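Local coordinates for protein endo-1,4-beta-mannanase (Eisenia fetida, PDB 5Y6T) that probably hydrolyses internal beta-1,4-mannosidic linkages of mannans, as a glycoside hydrolase of family GH5 associated with cold adaptation, at residues L66-H71 with V111-V116; F102-Y107 with S154-L159; Y263-Y268 with S285-D290; N293-F298 with Q318-A323. One frame throughout, in Å; residues are numbered along the deposited sequence. Where two conformers were deposited one is given.

Contact 1: L66-H71 with V111-V116; sequences LRIWVH and VLVFIV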
loop_
_atom_site.group_PDB
_atom_site.type_symbol
_atom_site.label_atom_id
_atom_site.label_comp_id
_atom_site.label_asym_id
_atom_site.label_seq_id
_atom_site.Cartn_x
_atom_site.Cartn_y
_atom_site.Cartn_z
ATOM N N LEU A 66 9.201 4.008 -2.145
ATOM C CA LEU A 66 8.990 2.653 -2.573
ATOM C C LEU A 66 7.900 1.982 -1.759
ATOM O O LEU A 66 7.676 2.334 -0.613
ATOM C CB LEU A 66 10.310 1.833 -2.564
ATOM C CG LEU A 66 10.945 1.466 -1.238
ATOM C CD1 LEU A 66 10.314 0.247 -0.545
ATOM C CD2 LEU A 66 12.411 1.332 -1.414
ATOM N N ARG A 67 7.282 0.975 -2.343
ATOM C CA ARG A 67 6.288 0.144 -1.671
ATOM C C ARG A 67 6.758 -1.293 -1.672
ATOM O O ARG A 67 7.122 -1.831 -2.704
ATOM C CB ARG A 67 4.932 0.267 -2.390
ATOM C CG ARG A 67 3.769 -0.527 -1.784
ATOM C CD ARG A 67 2.479 0.013 -2.419
ATOM N NE ARG A 67 1.267 -0.706 -2.024
ATOM C CZ ARG A 67 0.665 -1.635 -2.765
ATOM N NH1 ARG A 67 1.209 -2.135 -3.892
ATOM N NH2 ARG A 67 -0.493 -2.133 -2.320
ATOM N N ILE A 68 6.750 -1.916 -0.516
ATOM C CA ILE A 68 7.292 -3.256 -0.351
ATOM C C ILE A 68 6.363 -4.104 0.519
ATOM O O ILE A 68 5.700 -3.622 1.474
ATOM C CB ILE A 68 8.707 -3.211 0.287
ATOM C CG1 ILE A 68 9.342 -4.622 0.214
ATOM C CG2 ILE A 68 8.719 -2.624 1.706
ATOM C CD1 ILE A 68 10.856 -4.589 0.280
ATOM N N TRP A 69 6.310 -5.381 0.215
ATOM C CA TRP A 69 5.343 -6.287 0.840
ATOM C C TRP A 69 6.035 -7.248 1.779
ATOM O O TRP A 69 7.160 -7.707 1.486
ATOM C CB TRP A 69 4.622 -7.090 -0.206
ATOM C CG TRP A 69 3.782 -6.362 -1.211
ATOM C CD1 TRP A 69 3.671 -5.006 -1.407
ATOM C CD2 TRP A 69 2.923 -6.970 -2.166
ATOM N NE1 TRP A 69 2.815 -4.749 -2.484
ATOM C CE2 TRP A 69 2.345 -5.941 -2.949
ATOM C CE3 TRP A 69 2.599 -8.299 -2.480
ATOM C CZ2 TRP A 69 1.448 -6.210 -4.002
ATOM C CZ3 TRP A 69 1.705 -8.545 -3.502
ATOM C CH2 TRP A 69 1.144 -7.516 -4.254
ATOM N N VAL A 70 5.320 -7.638 2.826
ATOM C CA VAL A 70 5.937 -8.471 3.887
ATOM C C VAL A 70 5.253 -9.815 4.011
ATOM O O VAL A 70 5.789 -10.790 3.453
ATOM C CB VAL A 70 6.004 -7.734 5.246
ATOM C CG1 VAL A 70 6.701 -8.563 6.314
ATOM C CG2 VAL A 70 6.663 -6.343 5.099
ATOM N N HIS A 71 4.129 -9.964 4.686
ATOM C CA HIS A 71 3.612 -11.312 4.919
ATOM C C HIS A 71 2.987 -11.961 3.674
ATOM O O HIS A 71 2.945 -13.225 3.570
ATOM C CB HIS A 71 2.534 -11.350 5.999
ATOM C CG HIS A 71 2.947 -10.739 7.306
ATOM N ND1 HIS A 71 4.072 -11.134 7.994
ATOM C CD2 HIS A 71 2.297 -9.872 8.107
ATOM C CE1 HIS A 71 4.122 -10.503 9.164
ATOM N NE2 HIS A 71 3.054 -9.716 9.247
ATOM N N VAL A 111 14.916 8.046 0.817
ATOM C CA VAL A 111 13.778 7.307 0.249
ATOM C C VAL A 111 12.811 6.903 1.371
ATOM O O VAL A 111 13.222 6.366 2.400
ATOM C CB VAL A 111 14.293 6.044 -0.436
ATOM C CG1 VAL A 111 13.200 5.100 -0.855
ATOM C CG2 VAL A 111 15.177 6.417 -1.608
ATOM N N LEU A 112 11.535 7.248 1.163
ATOM C CA LEU A 112 10.442 6.897 2.038
ATOM C C LEU A 112 9.885 5.513 1.691
ATOM O O LEU A 112 9.577 5.210 0.535
ATOM C CB LEU A 112 9.343 7.943 1.910
ATOM C CG LEU A 112 9.697 9.259 2.670
ATOM C CD1 LEU A 112 8.827 10.439 2.237
ATOM C CD2 LEU A 112 9.644 9.064 4.175
ATOM N N VAL A 113 9.688 4.703 2.708
ATOM C CA VAL A 113 9.276 3.303 2.577
ATOM C C VAL A 113 7.837 3.123 3.043
ATOM O O VAL A 113 7.477 3.554 4.138
ATOM C CB VAL A 113 10.192 2.421 3.426
ATOM C CG1 VAL A 113 9.769 0.966 3.429
ATOM C CG2 VAL A 113 11.633 2.468 2.831
ATOM N N PHE A 114 7.049 2.445 2.219
ATOM C CA PHE A 114 5.680 2.078 2.537
ATOM C C PHE A 114 5.595 0.577 2.614
ATOM O O PHE A 114 5.915 -0.115 1.646
ATOM C CB PHE A 114 4.709 2.703 1.533
ATOM C CG PHE A 114 4.724 4.227 1.581
ATOM C CD1 PHE A 114 5.764 4.967 0.996
ATOM C CD2 PHE A 114 3.787 4.915 2.313
ATOM C CE1 PHE A 114 5.814 6.380 1.080
ATOM C CE2 PHE A 114 3.837 6.305 2.393
ATOM C CZ PHE A 114 4.879 7.024 1.825
ATOM N N ILE A 115 5.138 0.100 3.744
ATOM C CA ILE A 115 5.199 -1.346 4.124
ATOM C C ILE A 115 3.818 -1.956 4.126
ATOM O O ILE A 115 2.965 -1.525 4.880
ATOM C CB ILE A 115 5.859 -1.569 5.502
ATOM C CG1 ILE A 115 7.220 -0.843 5.599
ATOM C CG2 ILE A 115 6.036 -3.049 5.785
ATOM C CD1 ILE A 115 7.815 -0.807 6.991
ATOM N N VAL A 116 3.649 -2.969 3.278
ATOM C CA VAL A 116 2.401 -3.670 3.104
ATOM C C VAL A 116 2.397 -4.994 3.849
ATOM O O VAL A 116 3.145 -5.884 3.503
ATOM C CB VAL A 116 2.070 -3.894 1.606
ATOM C CG1 VAL A 116 0.690 -4.454 1.513
ATOM C CG2 VAL A 116 2.143 -2.596 0.791
#
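Val116 lays CG2 over one face of the Arg67 guanidinium, 3.5 Å from NE, and Trp69 NE1 meets that same face nearer its rim. Arg67 NH1 lies in the indole plane, at its edge. Val116 also sits over a face of the Trp69 ring, with its CB 3.6 Å from CD1, while the Phe114 ring has Leu66 O in its plane, 3.6 Å from CD1. A parallel ladder of five hydrogen bonds carries these groups; the straightest runs from Val116 N to Ile68 O (2.8 Å, 169°). The opposite sheet face is aliphatic: Leu66 and Ile68 meet Val113 and pack on helix 42-60, and Val70 CG2 presses on Ile115 CG2 at a tight 3.4 Å. With CG anti to the backbone N (chi1 -179°) and an extended chain, Arg67 reaches Glu163 and Glu297 in salt bridges and Asn28 and Asn166 in hydrogen bonds. An alanine here is likely to leave both carboxylates without their cationic mate and let the Trp69 indole shift. A guanidinium with Val116 and the indole on one face, yet bonded at NE, NH1 and NH2, is consistent with a positive charge held inside the barrel, which probably helps to order Glu163 and Glu297.

Contact 2: F102-Y107 with S154-L159; sequences FLDVAY and SGKVAL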
loop_
_atom_site.group_PDB
_atom_site.type_symbol
_atom_site.label_atom_id
_atom_site.label_comp_id
_atom_site.label_asym_id
_atom_site.label_seq_id
_atom_site.Cartn_x
_atom_site.Cartn_y
_atom_site.Cartn_z
ATOM N N PHE A 102 16.699 -2.111 6.636
ATOM C CA PHE A 102 16.192 -1.636 5.323
ATOM C C PHE A 102 15.848 -0.129 5.421
ATOM O O PHE A 102 16.284 0.682 4.615
ATOM C CB PHE A 102 14.975 -2.466 4.944
ATOM C CG PHE A 102 14.403 -2.134 3.591
ATOM C CD1 PHE A 102 15.070 -2.536 2.442
ATOM C CD2 PHE A 102 13.152 -1.583 3.484
ATOM C CE1 PHE A 102 14.557 -2.291 1.197
ATOM C CE2 PHE A 102 12.601 -1.359 2.243
ATOM C CZ PHE A 102 13.283 -1.735 1.085
ATOM N N LEU A 103 15.190 0.235 6.512
ATOM C CA LEU A 103 14.808 1.595 6.765
ATOM C C LEU A 103 15.973 2.504 7.052
ATOM O O LEU A 103 15.952 3.681 6.652
ATOM C CB LEU A 103 13.798 1.685 7.917
ATOM C CG LEU A 103 12.415 1.105 7.621
ATOM C CD1 LEU A 103 11.629 0.803 8.839
ATOM C CD2 LEU A 103 11.615 2.063 6.745
ATOM N N ASP A 104 17.016 1.970 7.690
ATOM C CA ASP A 104 18.223 2.783 7.859
ATOM C C ASP A 104 18.890 3.110 6.513
ATOM O O ASP A 104 19.420 4.211 6.352
ATOM C CB ASP A 104 19.210 2.072 8.811
ATOM C CG ASP A 104 18.745 2.005 10.228
ATOM O OD1 ASP A 104 17.720 2.679 10.667
ATOM O OD2 ASP A 104 19.452 1.285 10.947
ATOM N N VAL A 105 18.932 2.119 5.605
ATOM C CA VAL A 105 19.447 2.359 4.242
ATOM C C VAL A 105 18.569 3.371 3.493
ATOM O O VAL A 105 19.054 4.292 2.835
ATOM C CB VAL A 105 19.675 1.076 3.501
ATOM C CG1 VAL A 105 20.134 1.352 2.096
ATOM C CG2 VAL A 105 20.813 0.297 4.200
ATOM N N ALA A 106 17.246 3.232 3.661
ATOM C CA ALA A 106 16.332 4.173 2.998
ATOM C C ALA A 106 16.598 5.579 3.510
ATOM O O ALA A 106 16.620 6.532 2.698
ATOM C CB ALA A 106 14.891 3.751 3.238
ATOM N N TYR A 107 16.813 5.740 4.818
ATOM C CA TYR A 107 17.072 7.080 5.349
ATOM C C TYR A 107 18.350 7.685 4.782
ATOM O O TYR A 107 18.386 8.845 4.374
ATOM C CB TYR A 107 17.137 6.985 6.862
ATOM C CG TYR A 107 17.518 8.257 7.563
ATOM C CD1 TYR A 107 16.678 9.323 7.574
ATOM C CD2 TYR A 107 18.678 8.316 8.331
ATOM C CE1 TYR A 107 17.019 10.511 8.257
ATOM C CE2 TYR A 107 19.031 9.506 9.019
ATOM C CZ TYR A 107 18.184 10.572 8.974
ATOM O OH TYR A 107 18.514 11.746 9.622
ATOM N N SER A 154 8.946 2.969 15.171
ATOM C CA SER A 154 8.237 4.275 15.211
ATOM C C SER A 154 9.118 5.481 15.191
ATOM O O SER A 154 8.621 6.575 15.088
ATOM C CB SER A 154 7.349 4.356 16.475
ATOM O OG SER A 154 8.120 4.375 17.673
ATOM N N GLY A 155 10.426 5.267 15.317
ATOM C CA GLY A 155 11.364 6.368 15.197
ATOM C C GLY A 155 12.142 6.448 13.902
ATOM O O GLY A 155 12.870 7.402 13.666
ATOM N N LYS A 156 11.870 5.526 12.977
ATOM C CA LYS A 156 12.624 5.468 11.738
ATOM C C LYS A 156 12.054 6.557 10.801
ATOM O O LYS A 156 10.912 6.519 10.357
ATOM C CB LYS A 156 12.495 4.100 11.101
ATOM C CG LYS A 156 13.057 2.976 11.926
ATOM C CD LYS A 156 14.537 3.073 12.046
ATOM C CE LYS A 156 15.069 1.934 12.897
ATOM N NZ LYS A 156 16.550 2.071 13.102
ATOM N N VAL A 157 12.886 7.518 10.467
ATOM C CA VAL A 157 12.459 8.669 9.676
ATOM C C VAL A 157 12.050 8.320 8.247
ATOM O O VAL A 157 11.186 8.960 7.660
ATOM C CB VAL A 157 13.553 9.744 9.690
ATOM C CG1 VAL A 157 13.121 10.928 8.864
ATOM C CG2 VAL A 157 13.681 10.211 11.147
ATOM N N ALA A 158 12.658 7.285 7.700
ATOM C CA ALA A 158 12.319 6.831 6.336
ATOM C C ALA A 158 11.065 5.981 6.276
ATOM O O ALA A 158 10.745 5.472 5.167
ATOM C CB ALA A 158 13.463 6.050 5.725
ATOM N N LEU A 159 10.393 5.733 7.407
ATOM C CA LEU A 159 9.145 4.946 7.368
ATOM C C LEU A 159 8.049 5.904 6.930
ATOM O O LEU A 159 7.585 6.727 7.720
ATOM C CB LEU A 159 8.836 4.354 8.705
ATOM C CG LEU A 159 7.623 3.462 8.971
ATOM C CD1 LEU A 159 7.128 2.777 7.716
ATOM C CD2 LEU A 159 7.904 2.464 10.101
HETATM O O HOH W 1 14.710 5.283 8.780
HETATM O O HOH W 2 18.395 -0.190 13.274
#
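Tyr107 and Ala158 bring their backbones within 4.9 Å (CA to CA), where helix 102-107 runs past a type I turn spanning Lys156 to Leu159. The turn is closed by Leu159 N bonding to Lys156 O at 3.1 Å. Its third residue pushes a methyl against the helix backbone: Ala158 CB is 3.5 Å from Tyr107 N, and Ala106 CB touches the same methyl. A water joins the two segments, giving a hydrogen to Leu103 O and accepting one from Ala158 N. Around this centre Leu103 divides its methyls, CD1 touching the Lys156 chain and CD2 lying 3.8 Å from Leu159 CA, while Val157 CB abuts Tyr107 CD1 obliquely at 3.8 Å. Bent at chi2 (-67°), Lys156 carries NZ to the syn lone pair of Asp104 OD1, a 2.8 Å salt bridge; a second water links NZ to Asp104 OD2. A methionine in its place would probably leave the Asp104 carboxylate without its charge partner and this water without its donor. Helix 95-108 precedes strand 112-119, and the loop enters strand 159-163, so the contact lies at the N-terminal end of the (beta/alpha)8 barrel strands, away from where GH5 enzymes keep their active site.

Contact 3: Y263-Y268 with S285-D290; sequences YQMHTY and SQYNLD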
loop_
_atom_site.group_PDB
_atom_site.type_symbol
_atom_site.label_atom_id
_atom_site.label_comp_id
_atom_site.label_asym_id
_atom_site.label_seq_id
_atom_site.Cartn_x
_atom_site.Cartn_y
_atom_site.Cartn_z
ATOM N N TYR A 263 -5.889 7.678 0.464
ATOM C CA TYR A 263 -6.460 6.690 -0.475
ATOM C C TYR A 263 -5.334 6.302 -1.502
ATOM O O TYR A 263 -4.308 6.999 -1.670
ATOM C CB TYR A 263 -7.680 7.239 -1.190
ATOM C CG TYR A 263 -8.803 7.536 -0.242
ATOM C CD1 TYR A 263 -9.434 6.522 0.484
ATOM C CD2 TYR A 263 -9.254 8.809 -0.051
ATOM C CE1 TYR A 263 -10.449 6.793 1.361
ATOM C CE2 TYR A 263 -10.297 9.089 0.848
ATOM C CZ TYR A 263 -10.881 8.054 1.574
ATOM O OH TYR A 263 -11.932 8.215 2.443
ATOM N N GLN A 264 -5.545 5.143 -2.112
ATOM C CA GLN A 264 -4.551 4.620 -3.032
ATOM C C GLN A 264 -5.278 3.741 -4.058
ATOM O O GLN A 264 -5.833 2.723 -3.691
ATOM C CB GLN A 264 -3.511 3.811 -2.252
ATOM C CG GLN A 264 -2.512 3.104 -3.144
ATOM C CD GLN A 264 -1.577 2.132 -2.479
ATOM O OE1 GLN A 264 -1.051 1.220 -3.155
ATOM N NE2 GLN A 264 -1.419 2.230 -1.200
ATOM N N MET A 265 -5.303 4.162 -5.303
ATOM C CA MET A 265 -5.936 3.427 -6.353
ATOM C C MET A 265 -4.900 2.881 -7.280
ATOM O O MET A 265 -4.036 3.598 -7.741
ATOM C CB MET A 265 -6.798 4.408 -7.174
ATOM C CG MET A 265 -7.950 4.954 -6.354
ATOM S SD MET A 265 -8.827 6.074 -7.402
ATOM C CE MET A 265 -10.246 6.496 -6.440
ATOM N N HIS A 266 -4.960 1.598 -7.542
ATOM C CA HIS A 266 -4.164 0.967 -8.601
ATOM C C HIS A 266 -4.926 1.005 -9.925
ATOM O O HIS A 266 -6.170 1.152 -9.927
ATOM C CB HIS A 266 -3.944 -0.481 -8.251
ATOM C CG HIS A 266 -3.237 -0.646 -6.941
ATOM N ND1 HIS A 266 -3.117 -1.866 -6.296
ATOM C CD2 HIS A 266 -2.711 0.277 -6.104
ATOM C CE1 HIS A 266 -2.475 -1.679 -5.163
ATOM N NE2 HIS A 266 -2.216 -0.394 -5.024
ATOM N N THR A 267 -4.219 0.986 -11.050
ATOM C CA THR A 267 -4.986 1.004 -12.269
ATOM C C THR A 267 -4.218 0.304 -13.360
ATOM O O THR A 267 -3.019 0.599 -13.598
ATOM C CB THR A 267 -5.437 2.423 -12.708
ATOM O OG1 THR A 267 -6.358 2.337 -13.863
ATOM C CG2 THR A 267 -4.188 3.321 -13.059
ATOM N N TYR A 268 -4.913 -0.611 -14.006
ATOM C CA TYR A 268 -4.400 -1.308 -15.177
ATOM C C TYR A 268 -5.466 -1.401 -16.232
ATOM O O TYR A 268 -6.681 -1.432 -15.919
ATOM C CB TYR A 268 -4.033 -2.715 -14.798
ATOM C CG TYR A 268 -2.888 -2.766 -13.782
ATOM C CD1 TYR A 268 -1.546 -2.691 -14.210
ATOM C CD2 TYR A 268 -3.135 -2.886 -12.416
ATOM C CE1 TYR A 268 -0.518 -2.865 -13.308
ATOM C CE2 TYR A 268 -2.106 -2.990 -11.489
ATOM C CZ TYR A 268 -0.780 -2.942 -11.929
ATOM O OH TYR A 268 0.250 -3.099 -11.038
ATOM N N SER A 285 -9.396 15.316 -8.324
ATOM C CA SER A 285 -10.539 16.076 -7.784
ATOM C C SER A 285 -11.905 15.509 -8.139
ATOM O O SER A 285 -12.849 15.619 -7.330
ATOM C CB SER A 285 -10.457 17.538 -8.183
ATOM O OG SER A 285 -9.501 18.209 -7.388
ATOM N N GLN A 286 -12.036 14.873 -9.304
ATOM C CA GLN A 286 -13.325 14.268 -9.679
ATOM C C GLN A 286 -13.757 13.153 -8.778
ATOM O O GLN A 286 -14.941 12.862 -8.741
ATOM C CB GLN A 286 -13.319 13.860 -11.137
ATOM C CG GLN A 286 -13.336 15.098 -12.031
ATOM C CD GLN A 286 -13.329 14.811 -13.488
ATOM O OE1 GLN A 286 -13.349 13.653 -13.903
ATOM N NE2 GLN A 286 -13.298 15.866 -14.277
ATOM N N TYR A 287 -12.833 12.537 -8.037
ATOM C CA TYR A 287 -13.211 11.541 -7.081
ATOM C C TYR A 287 -13.852 12.101 -5.809
ATOM O O TYR A 287 -14.444 11.326 -4.999
ATOM C CB TYR A 287 -12.033 10.637 -6.691
ATOM C CG TYR A 287 -11.447 9.834 -7.806
ATOM C CD1 TYR A 287 -12.268 9.024 -8.571
ATOM C CD2 TYR A 287 -10.104 9.845 -8.060
ATOM C CE1 TYR A 287 -11.735 8.251 -9.618
ATOM C CE2 TYR A 287 -9.548 9.063 -9.055
ATOM C CZ TYR A 287 -10.360 8.272 -9.822
ATOM O OH TYR A 287 -9.771 7.507 -10.843
ATOM N N ASN A 288 -13.710 13.406 -5.598
ATOM C CA ASN A 288 -14.256 14.137 -4.442
ATOM C C ASN A 288 -13.970 13.430 -3.077
ATOM O O ASN A 288 -14.894 13.039 -2.308
ATOM C CB ASN A 288 -15.765 14.363 -4.582
ATOM C CG ASN A 288 -16.215 15.420 -3.609
ATOM O OD1 ASN A 288 -15.410 16.250 -3.196
ATOM N ND2 ASN A 288 -17.432 15.289 -3.132
ATOM N N LEU A 289 -12.690 13.139 -2.872
ATOM C CA LEU A 289 -12.215 12.432 -1.680
ATOM C C LEU A 289 -11.888 13.371 -0.556
ATOM O O LEU A 289 -11.476 14.514 -0.796
ATOM C CB LEU A 289 -10.958 11.577 -2.043
ATOM C CG LEU A 289 -11.200 10.554 -3.141
ATOM C CD1 LEU A 289 -9.902 9.945 -3.667
ATOM C CD2 LEU A 289 -12.170 9.480 -2.743
ATOM N N ASP A 290 -12.010 12.839 0.648
ATOM C CA ASP A 290 -11.619 13.482 1.909
ATOM C C ASP A 290 -10.219 13.213 2.427
ATOM O O ASP A 290 -9.892 13.522 3.597
ATOM C CB ASP A 290 -12.681 13.219 3.016
ATOM C CG ASP A 290 -12.823 11.736 3.373
ATOM O OD1 ASP A 290 -12.211 10.895 2.700
ATOM O OD2 ASP A 290 -13.757 11.368 4.164
#
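Tyr263 OH donates to Asp290 OD1 at 2.7 Å, using the syn lone pair of the carboxylate oxygen. Ring and carboxylate planes differ by only 5°, and OD1 lies in the ring plane at its edge, 3.2 Å from Tyr263 CE2. Just before Asp290 in the chain, Leu289 packs obliquely on the same ring, its CB 3.8 Å from CD2. On this strand of the (beta/alpha)8 barrel Tyr263 and Met265 face outward, under loop 285-290. Met265, two residues after Tyr263, sets CE over the centre of the Tyr287 ring in a CH-pi contact, 3.5 Å from the centroid and 4° off the normal. SD, over the same face and 3.9 Å from the centroid, makes the Met-aromatic contact. The Met265 chain, extended beyond CG, carries the thioether straight onto this ring. Tyr287 OH bonds to Ser277 O, fixing the ring. Gln264 and His266 turn to the barrel interior near Arg67, where His266 NE2 donates to Gln264 OE1 (2.7 Å, 162°), and their remaining nitrogens reach Glu163 and Glu167. The outer face thus holds the loop through carbon, sulfur and one hydroxyl-carboxylate bond, which probably favours a charged Asp290, whereas the inner face is a polar network.

Contact 4: N293-F298 with Q318-A323; sequences NNIGEF and QGYCGA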
loop_
_atom_site.group_PDB
_atom_site.type_symbol
_atom_site.label_atom_id
_atom_site.label_comp_id
_atom_site.label_asym_id
_atom_site.label_seq_id
_atom_site.Cartn_x
_atom_site.Cartn_y
_atom_site.Cartn_z
ATOM N N ASN A 293 -4.826 11.081 -2.568
ATOM C CA ASN A 293 -4.908 9.832 -3.293
ATOM C C ASN A 293 -3.648 9.613 -4.066
ATOM O O ASN A 293 -3.248 10.484 -4.818
ATOM C CB ASN A 293 -6.089 9.942 -4.268
ATOM C CG ASN A 293 -6.454 8.636 -4.923
ATOM O OD1 ASN A 293 -6.068 7.546 -4.480
ATOM N ND2 ASN A 293 -7.283 8.721 -5.919
ATOM N N ASN A 294 -3.102 8.408 -3.966
ATOM C CA ASN A 294 -1.856 7.931 -4.606
ATOM C C ASN A 294 -2.171 6.931 -5.646
ATOM O O ASN A 294 -2.898 6.024 -5.381
ATOM C CB ASN A 294 -0.991 7.352 -3.524
ATOM C CG ASN A 294 0.335 6.808 -4.037
ATOM O OD1 ASN A 294 0.403 6.169 -5.078
ATOM N ND2 ASN A 294 1.380 7.017 -3.272
ATOM N N ILE A 295 -1.631 7.066 -6.881
ATOM C CA ILE A 295 -1.826 6.007 -7.872
ATOM C C ILE A 295 -0.723 4.974 -7.531
ATOM O O ILE A 295 0.408 5.046 -8.083
ATOM C CB ILE A 295 -1.736 6.519 -9.304
ATOM C CG1 ILE A 295 -2.616 7.771 -9.524
ATOM C CG2 ILE A 295 -2.059 5.376 -10.273
ATOM C CD1 ILE A 295 -2.700 8.278 -10.984
ATOM N N GLY A 296 -1.093 4.006 -6.690
ATOM C CA GLY A 296 -0.149 3.097 -5.976
ATOM C C GLY A 296 0.419 1.963 -6.819
ATOM O O GLY A 296 1.341 1.272 -6.408
ATOM N N GLU A 297 -0.226 1.679 -7.969
ATOM C CA GLU A 297 0.302 0.769 -8.974
ATOM C C GLU A 297 -0.249 1.166 -10.360
ATOM O O GLU A 297 -1.410 1.529 -10.500
ATOM C CB GLU A 297 -0.164 -0.650 -8.766
ATOM C CG GLU A 297 0.266 -1.380 -7.492
ATOM C CD GLU A 297 -0.177 -2.840 -7.412
ATOM O OE1 GLU A 297 -0.570 -3.414 -8.513
ATOM O OE2 GLU A 297 -0.139 -3.432 -6.274
ATOM N N PHE A 298 0.605 0.998 -11.353
ATOM C CA PHE A 298 0.278 1.094 -12.787
ATOM C C PHE A 298 1.518 0.661 -13.518
ATOM O O PHE A 298 2.591 0.558 -12.945
ATOM C CB PHE A 298 -0.058 2.530 -13.209
ATOM C CG PHE A 298 1.013 3.520 -12.909
ATOM C CD1 PHE A 298 1.196 4.084 -11.634
ATOM C CD2 PHE A 298 1.974 3.809 -13.843
ATOM C CE1 PHE A 298 2.220 4.986 -11.385
ATOM C CE2 PHE A 298 3.020 4.656 -13.572
ATOM C CZ PHE A 298 3.183 5.221 -12.351
ATOM N N GLN A 318 -2.237 16.201 -12.133
ATOM C CA GLN A 318 -3.717 16.127 -12.077
ATOM C C GLN A 318 -4.200 15.741 -10.677
ATOM O O GLN A 318 -5.320 15.161 -10.545
ATOM C CB GLN A 318 -4.173 15.110 -13.128
ATOM C CG GLN A 318 -3.844 15.587 -14.554
ATOM C CD GLN A 318 -4.589 16.862 -14.907
ATOM O OE1 GLN A 318 -5.655 17.096 -14.409
ATOM N NE2 GLN A 318 -4.015 17.684 -15.805
ATOM N N GLY A 319 -3.432 16.085 -9.651
ATOM C CA GLY A 319 -4.031 16.130 -8.276
ATOM C C GLY A 319 -3.718 14.965 -7.342
ATOM O O GLY A 319 -4.209 14.911 -6.205
ATOM N N TYR A 320 -2.848 14.058 -7.785
ATOM C CA TYR A 320 -2.474 12.881 -6.963
ATOM C C TYR A 320 -1.265 13.188 -6.083
ATOM O O TYR A 320 -0.493 14.105 -6.343
ATOM C CB TYR A 320 -2.257 11.649 -7.842
ATOM C CG TYR A 320 -3.477 11.288 -8.646
ATOM C CD1 TYR A 320 -3.752 11.905 -9.867
ATOM C CD2 TYR A 320 -4.460 10.470 -8.130
ATOM C CE1 TYR A 320 -4.912 11.654 -10.585
ATOM C CE2 TYR A 320 -5.597 10.213 -8.816
ATOM C CZ TYR A 320 -5.849 10.796 -10.045
ATOM O OH TYR A 320 -7.018 10.529 -10.675
ATOM N N CYS A 321 -1.104 12.433 -4.989
ATOM C CA CYS A 321 -0.020 12.630 -4.079
ATOM C C CYS A 321 1.138 11.624 -4.243
ATOM O O CYS A 321 2.083 11.630 -3.487
ATOM C CB CYS A 321 -0.490 12.635 -2.624
ATOM S SG CYS A 321 -1.039 11.028 -1.971
ATOM N N GLY A 322 1.030 10.766 -5.233
ATOM C CA GLY A 322 2.096 9.838 -5.534
ATOM C C GLY A 322 1.742 8.978 -6.739
ATOM O O GLY A 322 0.592 8.941 -7.214
ATOM N N ALA A 323 2.806 8.300 -7.206
ATOM C CA ALA A 323 2.768 7.370 -8.283
ATOM C C ALA A 323 3.851 6.295 -8.073
ATOM O O ALA A 323 4.994 6.649 -7.972
ATOM C CB ALA A 323 2.998 8.134 -9.565
HETATM O O HOH W 3 -4.003 13.770 -3.712
#
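Ile295 sets CD1 over the centre of the Tyr320 ring, a CH-pi contact 3.8 Å from the centroid and 6° off its normal, with CG1 on the same face 3.6 Å from CD2. Placing CG1 beside the backbone N (chi1 -49°) is what brings the ethyl branch to this ring. At the ring's edge lies Asn293 O, which accepts a 2.9 Å bond from Cys321 N; the N-H points nearly at the oxygen, but the donor sits 38° out of the carbonyl plane. Ile295 N reaches Gly322 O at 2.9 Å, again from above the plane, and Ala323 CA approaches Ile295 O at 3.3 Å as a CA-H...O contact. Beyond these, Phe298 CE1 touches Ala323 CB at 3.7 Å, while Ile295 O and Ala323 CA lie in the Phe298 ring plane. The nearest CA atoms pair in rising order on both segments, and helix 308-317 lies between them in the chain: this is a beta-alpha-beta crossover between neighbouring strands of the (beta/alpha)8 barrel. The helix packs Ala315 on Ile295 and Ala323, and its Phe312 meets Phe298 edge-to-face. Farther out, a water accepts from Asn293 N and donates to Gly319 O at 2.7 Å, bridging the two segments beside the first pair, Asn293 and Tyr320. Tyr320 OH bonds to Val282 O and Asn293 ND2 to Asn284 OD1, so residues of the loop that follows strand 262-266 fix the ring and the amide from outside.

In the fold
Contacts 1, 3 and 4 are buried and reach the same barrel sheet; contact 2 is partly exposed, its centre about 17 Å from the centre of the chain. Contact 1 is a full parallel strand pair, contact 4 a looser pairing with a single bridge, and contact 3 joins a strand to its own following loop. Contacts 1 and 2 share a helix-strand unit and meet through Val113 N and Ala158 O at 2.8 Å. Contacts 3 and 4 use adjacent strands, tied where Tyr268 OH approaches Glu297 OE1 at 2.7 Å. Charge follows place: at contact 2 a salt bridge with a bridging water lies near the surface, whereas the charges of contacts 1 and 4 meet inside the barrel.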